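Penicillin binding protein 2X (Streptococcus thermophilus, PDB 5U47) probably acts as a divisome transpeptidase that cross-links peptidoglycan strands during septal wall synthesis, and is a target of beta-lactam antibiotics. Local coordinates at residues Y291-T296 with V417-A422; S376-G381 with F423-N428. The protein carries 1 engineered substitution. All coordinates share one frame; numbering follows the deposited sequence.

Contact 1. Residues Y291-T296 with V417-A422; sequences YEPGST and VQMLRA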
loop_
_atom_site.group_PDB
_atom_site.type_symbol
_atom_site.label_atom_id
_atom_site.label_comp_id
_atom_site.label_asym_id
_atom_site.label_seq_id
_atom_site.Cartn_x
_atom_site.Cartn_y
_atom_site.Cartn_z
ATOM N N TYR A 291 4.231 9.657 12.234
ATOM C CA TYR A 291 4.458 11.090 12.375
ATOM C C TYR A 291 3.269 11.775 13.041
ATOM O O TYR A 291 2.167 11.224 13.098
ATOM C CB TYR A 291 4.733 11.685 10.970
ATOM C CG TYR A 291 3.568 11.534 9.971
ATOM C CD1 TYR A 291 3.383 10.354 9.228
ATOM C CD2 TYR A 291 2.675 12.568 9.772
ATOM C CE1 TYR A 291 2.327 10.224 8.344
ATOM C CE2 TYR A 291 1.618 12.462 8.866
ATOM C CZ TYR A 291 1.439 11.290 8.161
ATOM O OH TYR A 291 0.382 11.194 7.285
ATOM N N GLU A 292 3.495 12.968 13.552
ATOM C CA GLU A 292 2.419 13.762 14.119
ATOM C C GLU A 292 1.792 14.437 12.899
ATOM O O GLU A 292 2.472 15.187 12.211
ATOM C CB GLU A 292 2.952 14.749 15.167
ATOM C CG GLU A 292 3.629 14.024 16.337
ATOM C CD GLU A 292 4.009 14.926 17.512
ATOM O OE1 GLU A 292 3.370 15.965 17.757
ATOM O OE2 GLU A 292 4.957 14.567 18.213
ATOM N N PRO A 293 0.503 14.174 12.630
ATOM C CA PRO A 293 -0.093 14.678 11.386
ATOM C C PRO A 293 -0.430 16.140 11.332
ATOM O O PRO A 293 -0.584 16.664 10.221
ATOM C CB PRO A 293 -1.389 13.876 11.271
ATOM C CG PRO A 293 -1.779 13.683 12.690
ATOM C CD PRO A 293 -0.494 13.473 13.454
ATOM N N GLY A 294 -0.559 16.803 12.489
ATOM C CA GLY A 294 -0.905 18.214 12.479
ATOM C C GLY A 294 -2.378 18.434 12.137
ATOM O O GLY A 294 -3.213 17.522 12.258
ATOM N N SER A 295 -2.663 19.631 11.637
ATOM C CA SER A 295 -4.031 20.132 11.455
ATOM C C SER A 295 -5.056 19.424 10.576
ATOM O O SER A 295 -6.224 19.789 10.640
ATOM C CB SER A 295 -3.993 21.634 11.152
ATOM O OG SER A 295 -3.684 22.288 12.340
ATOM N N THR A 296 -4.661 18.427 9.787
ATOM C CA THR A 296 -5.638 17.656 9.031
ATOM C C THR A 296 -6.463 16.857 10.030
ATOM O O THR A 296 -7.592 16.459 9.726
ATOM C CB THR A 296 -4.979 16.689 8.031
ATOM O OG1 THR A 296 -4.006 15.894 8.724
ATOM C CG2 THR A 296 -4.305 17.472 6.916
ATOM N N VAL A 417 -1.509 5.715 5.971
ATOM C CA VAL A 417 -2.652 4.846 5.693
ATOM C C VAL A 417 -3.737 4.943 6.797
ATOM O O VAL A 417 -4.912 4.793 6.497
ATOM C CB VAL A 417 -2.216 3.420 5.335
ATOM C CG1 VAL A 417 -1.635 2.706 6.558
ATOM C CG2 VAL A 417 -3.365 2.647 4.696
ATOM N N GLN A 418 -3.353 5.221 8.050
ATOM C CA GLN A 418 -4.355 5.468 9.117
ATOM C C GLN A 418 -5.150 6.752 8.823
ATOM O O GLN A 418 -6.377 6.806 9.008
ATOM C CB GLN A 418 -3.701 5.542 10.488
ATOM C CG GLN A 418 -3.252 4.194 11.010
ATOM C CD GLN A 418 -2.526 4.293 12.325
ATOM O OE1 GLN A 418 -1.739 5.223 12.538
ATOM N NE2 GLN A 418 -2.751 3.315 13.205
ATOM N N MET A 419 -4.455 7.779 8.329
ATOM C CA MET A 419 -5.142 9.001 7.956
ATOM C C MET A 419 -6.103 8.747 6.800
ATOM O O MET A 419 -7.231 9.221 6.818
ATOM C CB MET A 419 -4.153 10.120 7.600
ATOM C CG MET A 419 -3.304 10.591 8.784
ATOM S SD MET A 419 -4.271 11.211 10.184
ATOM C CE MET A 419 -5.077 12.643 9.482
ATOM N N LEU A 420 -5.659 8.001 5.791
ATOM C CA LEU A 420 -6.519 7.699 4.642
ATOM C C LEU A 420 -7.783 6.970 5.081
ATOM O O LEU A 420 -8.874 7.288 4.621
ATOM C CB LEU A 420 -5.767 6.874 3.583
ATOM C CG LEU A 420 -4.550 7.572 2.922
ATOM C CD1 LEU A 420 -3.850 6.605 1.970
ATOM C CD2 LEU A 420 -4.967 8.830 2.164
ATOM N N ARG A 421 -7.604 5.989 5.956
ATOM C CA ARG A 421 -8.714 5.205 6.480
ATOM C C ARG A 421 -9.735 6.132 7.184
ATOM O O ARG A 421 -10.937 6.031 6.947
ATOM C CB ARG A 421 -8.186 4.162 7.454
ATOM C CG ARG A 421 -9.251 3.329 8.131
ATOM C CD ARG A 421 -8.648 2.273 9.054
ATOM N NE ARG A 421 -7.841 2.895 10.086
ATOM C CZ ARG A 421 -7.107 2.259 11.008
ATOM N NH1 ARG A 421 -6.400 2.972 11.864
ATOM N NH2 ARG A 421 -7.063 0.945 11.086
ATOM N N ALA A 422 -9.240 7.045 8.006
ATOM C CA ALA A 422 -10.099 7.985 8.738
ATOM C C ALA A 422 -10.825 8.904 7.770
ATOM O O ALA A 422 -12.031 9.159 7.936
ATOM C CB ALA A 422 -9.275 8.795 9.732
#
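M419 reaches from helix 416-427 across the loop that leads into helix 297-308 and meets Y291, P293 and T296 with successive atoms. The loop ends in a short 3-10 turn, where S295 probably begins the SxxK motif of the penicillin-binding transpeptidase fold, which runs on to K298 in the helix. One side chain thus meets three side chains of the loop. The second and third torsions of M419 are both folded (chi2 -58°, chi3 -64°), which curls the chain so that it crosses Y291 and T296 obliquely. M419 CG lies 4.0 Å from OH of Y291. Next along the chain, M419 SD sits 4.1 Å from CB of P293. The terminal methyl CE of M419 comes to 3.5 Å from OG1 of T296. In Y291, chi1 at 62° sets CG between backbone N and carbonyl carbon and puts the ring where its OH meets M419 CG; that hydroxyl is hydrogen-bonded to Y544 OH. The same Y544, on strand 541-548, also touches M419, so sheet, loop and helix share one packing site. Neighbouring S295, probably the serine acylated by beta-lactams, takes no part in the packing; its OG is instead hydrogen-bonded to K298 NZ, with a weak bond to S354 OG. At the far end, T296 presents its hydroxyl oxygen OG1, not its methyl, to M419 CE.

Contact 2. Residues S376-G381 with F423-N428; sequences SLYKFG and FTAISN
Y378 OH is hydrogen-bonded to S303 OG of helix 297-308 and is also touched by I426 CD1 at 3.3 Å. The tyrosine belongs to a Schellman motif that ends helix 368-377 of the transpeptidase fold, and its ring bridges from that helix end to the last turns of helix 416-427. A helix terminus can thus combine a backbone cap with a side chain that packs on another helix. The backbone part is seen in K379, whose positive phi of 69° turns the chain out of the helix while its N remains bonded to S376 O at 2.8 Å. The side-chain part is the phenol of Y378, which reaches A425 and I426, two successive residues of the partner helix. A425 offers its CB, pointed at the segment 376-381, to CE1 of Y378 at 4.0 Å. Further along the ring, I426 lies nearly at right angles to the tyrosine side chain. A bent chain (chi1 -59°, chi2 -66°) carries the CD1 of I426 to the hydroxyl, with its CG1 following at 4.1 Å from Y378 OH. P460 touches both Y378 and A425, and I426 packs on V299 and M300 of helix 297-308, so that this buried contact also adjoins a loop and a third helix. Back at the turn, Y378 O stands 4.2 Å above the plane of the F380 ring, displaced toward the rim.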
loop_
_atom_site.group_PDB
_atom_site.type_symbol
_atom_site.label_atom_id
_atom_site.label_comp_id
_atom_site.label_asym_id
_atom_site.label_seq_id
_atom_site.Cartn_x
_atom_site.Cartn_y
_atom_site.Cartn_z
ATOM N N SER A 376 -10.590 6.441 19.047
ATOM C CA SER A 376 -10.634 4.989 19.070
ATOM C C SER A 376 -11.595 4.491 17.960
ATOM O O SER A 376 -11.266 3.554 17.229
ATOM C CB SER A 376 -11.033 4.500 20.465
ATOM O OG SER A 376 -10.923 3.095 20.540
ATOM N N LEU A 377 -12.743 5.150 17.799
ATOM C CA LEU A 377 -13.690 4.805 16.724
ATOM C C LEU A 377 -13.075 5.016 15.330
ATOM O O LEU A 377 -13.395 4.288 14.388
ATOM C CB LEU A 377 -14.966 5.624 16.846
ATOM C CG LEU A 377 -15.890 5.325 18.038
ATOM C CD1 LEU A 377 -17.049 6.297 18.029
ATOM C CD2 LEU A 377 -16.412 3.896 18.009
ATOM N N TYR A 378 -12.218 6.037 15.223
ATOM C CA TYR A 378 -11.458 6.320 14.005
ATOM C C TYR A 378 -10.238 5.367 13.865
ATOM O O TYR A 378 -9.514 5.422 12.866
ATOM C CB TYR A 378 -11.032 7.788 13.946
ATOM C CG TYR A 378 -12.041 8.723 13.295
ATOM C CD1 TYR A 378 -12.273 8.659 11.920
ATOM C CD2 TYR A 378 -12.708 9.715 14.031
ATOM C CE1 TYR A 378 -13.155 9.523 11.297
ATOM C CE2 TYR A 378 -13.603 10.586 13.419
ATOM C CZ TYR A 378 -13.819 10.495 12.046
ATOM O OH TYR A 378 -14.708 11.347 11.404
ATOM N N LYS A 379 -10.020 4.547 14.893
ATOM C CA LYS A 379 -9.000 3.488 14.934
ATOM C C LYS A 379 -7.538 3.902 14.995
ATOM O O LYS A 379 -6.635 3.095 14.658
ATOM C CB LYS A 379 -9.211 2.460 13.804
ATOM C CG LYS A 379 -10.528 1.712 13.898
ATOM C CD LYS A 379 -10.631 0.668 12.796
ATOM C CE LYS A 379 -11.936 -0.104 12.882
ATOM N NZ LYS A 379 -11.981 -1.013 14.061
ATOM N N PHE A 380 -7.286 5.138 15.406
ATOM C CA PHE A 380 -5.907 5.565 15.603
ATOM C C PHE A 380 -5.261 4.699 16.666
ATOM O O PHE A 380 -5.930 4.244 17.611
ATOM C CB PHE A 380 -5.828 7.048 15.911
ATOM C CG PHE A 380 -6.196 7.892 14.731
ATOM C CD1 PHE A 380 -5.339 7.972 13.656
ATOM C CD2 PHE A 380 -7.418 8.555 14.670
ATOM C CE1 PHE A 380 -5.657 8.726 12.541
ATOM C CE2 PHE A 380 -7.751 9.315 13.552
ATOM C CZ PHE A 380 -6.867 9.401 12.488
ATOM N N GLY A 381 -3.977 4.402 16.462
ATOM C CA GLY A 381 -3.234 3.496 17.345
ATOM C C GLY A 381 -3.390 2.016 16.961
ATOM O O GLY A 381 -2.763 1.146 17.569
ATOM N N PHE A 423 -10.097 9.382 6.746
ATOM C CA PHE A 423 -10.700 10.259 5.745
ATOM C C PHE A 423 -11.857 9.595 4.988
ATOM O O PHE A 423 -12.795 10.290 4.565
ATOM C CB PHE A 423 -9.680 10.784 4.721
ATOM C CG PHE A 423 -8.633 11.721 5.293
ATOM C CD1 PHE A 423 -8.966 12.710 6.213
ATOM C CD2 PHE A 423 -7.328 11.669 4.829
ATOM C CE1 PHE A 423 -7.995 13.596 6.704
ATOM C CE2 PHE A 423 -6.358 12.545 5.317
ATOM C CZ PHE A 423 -6.697 13.499 6.258
ATOM N N THR A 424 -11.823 8.269 4.826
ATOM C CA THR A 424 -12.909 7.622 4.102
ATOM C C THR A 424 -14.261 7.803 4.804
ATOM O O THR A 424 -15.273 7.841 4.127
ATOM C CB THR A 424 -12.696 6.103 3.829
ATOM O OG1 THR A 424 -12.587 5.392 5.069
ATOM C CG2 THR A 424 -11.495 5.861 3.010
ATOM N N ALA A 425 -14.289 7.896 6.143
ATOM C CA ALA A 425 -15.552 8.063 6.858
ATOM C C ALA A 425 -16.131 9.450 6.565
ATOM O O ALA A 425 -17.329 9.629 6.466
ATOM C CB ALA A 425 -15.364 7.866 8.348
ATOM N N ILE A 426 -15.256 10.428 6.393
ATOM C CA ILE A 426 -15.682 11.776 6.065
ATOM C C ILE A 426 -16.258 11.816 4.648
ATOM O O ILE A 426 -17.296 12.435 4.433
ATOM C CB ILE A 426 -14.504 12.748 6.196
ATOM C CG1 ILE A 426 -13.949 12.734 7.629
ATOM C CG2 ILE A 426 -14.906 14.163 5.764
ATOM C CD1 ILE A 426 -14.886 13.273 8.683
ATOM N N SER A 427 -15.584 11.145 3.709
ATOM C CA SER A 427 -15.960 11.110 2.295
ATOM C C SER A 427 -17.096 10.151 1.944
ATOM O O SER A 427 -17.694 10.273 0.868
ATOM C CB SER A 427 -14.758 10.674 1.427
ATOM O OG SER A 427 -14.542 9.239 1.505
ATOM N N ASN A 428 -17.363 9.191 2.823
ATOM C CA ASN A 428 -18.366 8.149 2.565
ATOM C C ASN A 428 -19.496 8.109 3.629
ATOM O O ASN A 428 -19.738 7.066 4.256
ATOM C CB ASN A 428 -17.630 6.791 2.486
ATOM C CG ASN A 428 -18.549 5.634 2.136
ATOM O OD1 ASN A 428 -19.331 5.722 1.208
ATOM N ND2 ASN A 428 -18.435 4.523 2.885
#

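How the contacts relate
Contacts 1 and 2 are consecutive stages of one helix, 416-427, and their centres lie 10 Å apart. They meet directly: M419 SD of contact 1 is 3.7 Å from F380 CE1 of contact 2, and A422 O is 3.6 Å from Y378 CE1. Beside them, R421 NH1 approaches K379 O to 2.8 Å, while that guanidinium is hydrogen-bonded to I382 O. Helix 297-308 is the other common partner. Contact 1 packs just ahead of it, next to the probable active-site serine S295, whereas contact 2 reaches S303 deeper along its length. Together they join helix 297-308, which follows the probable active-site serine, to the end of helix 368-377.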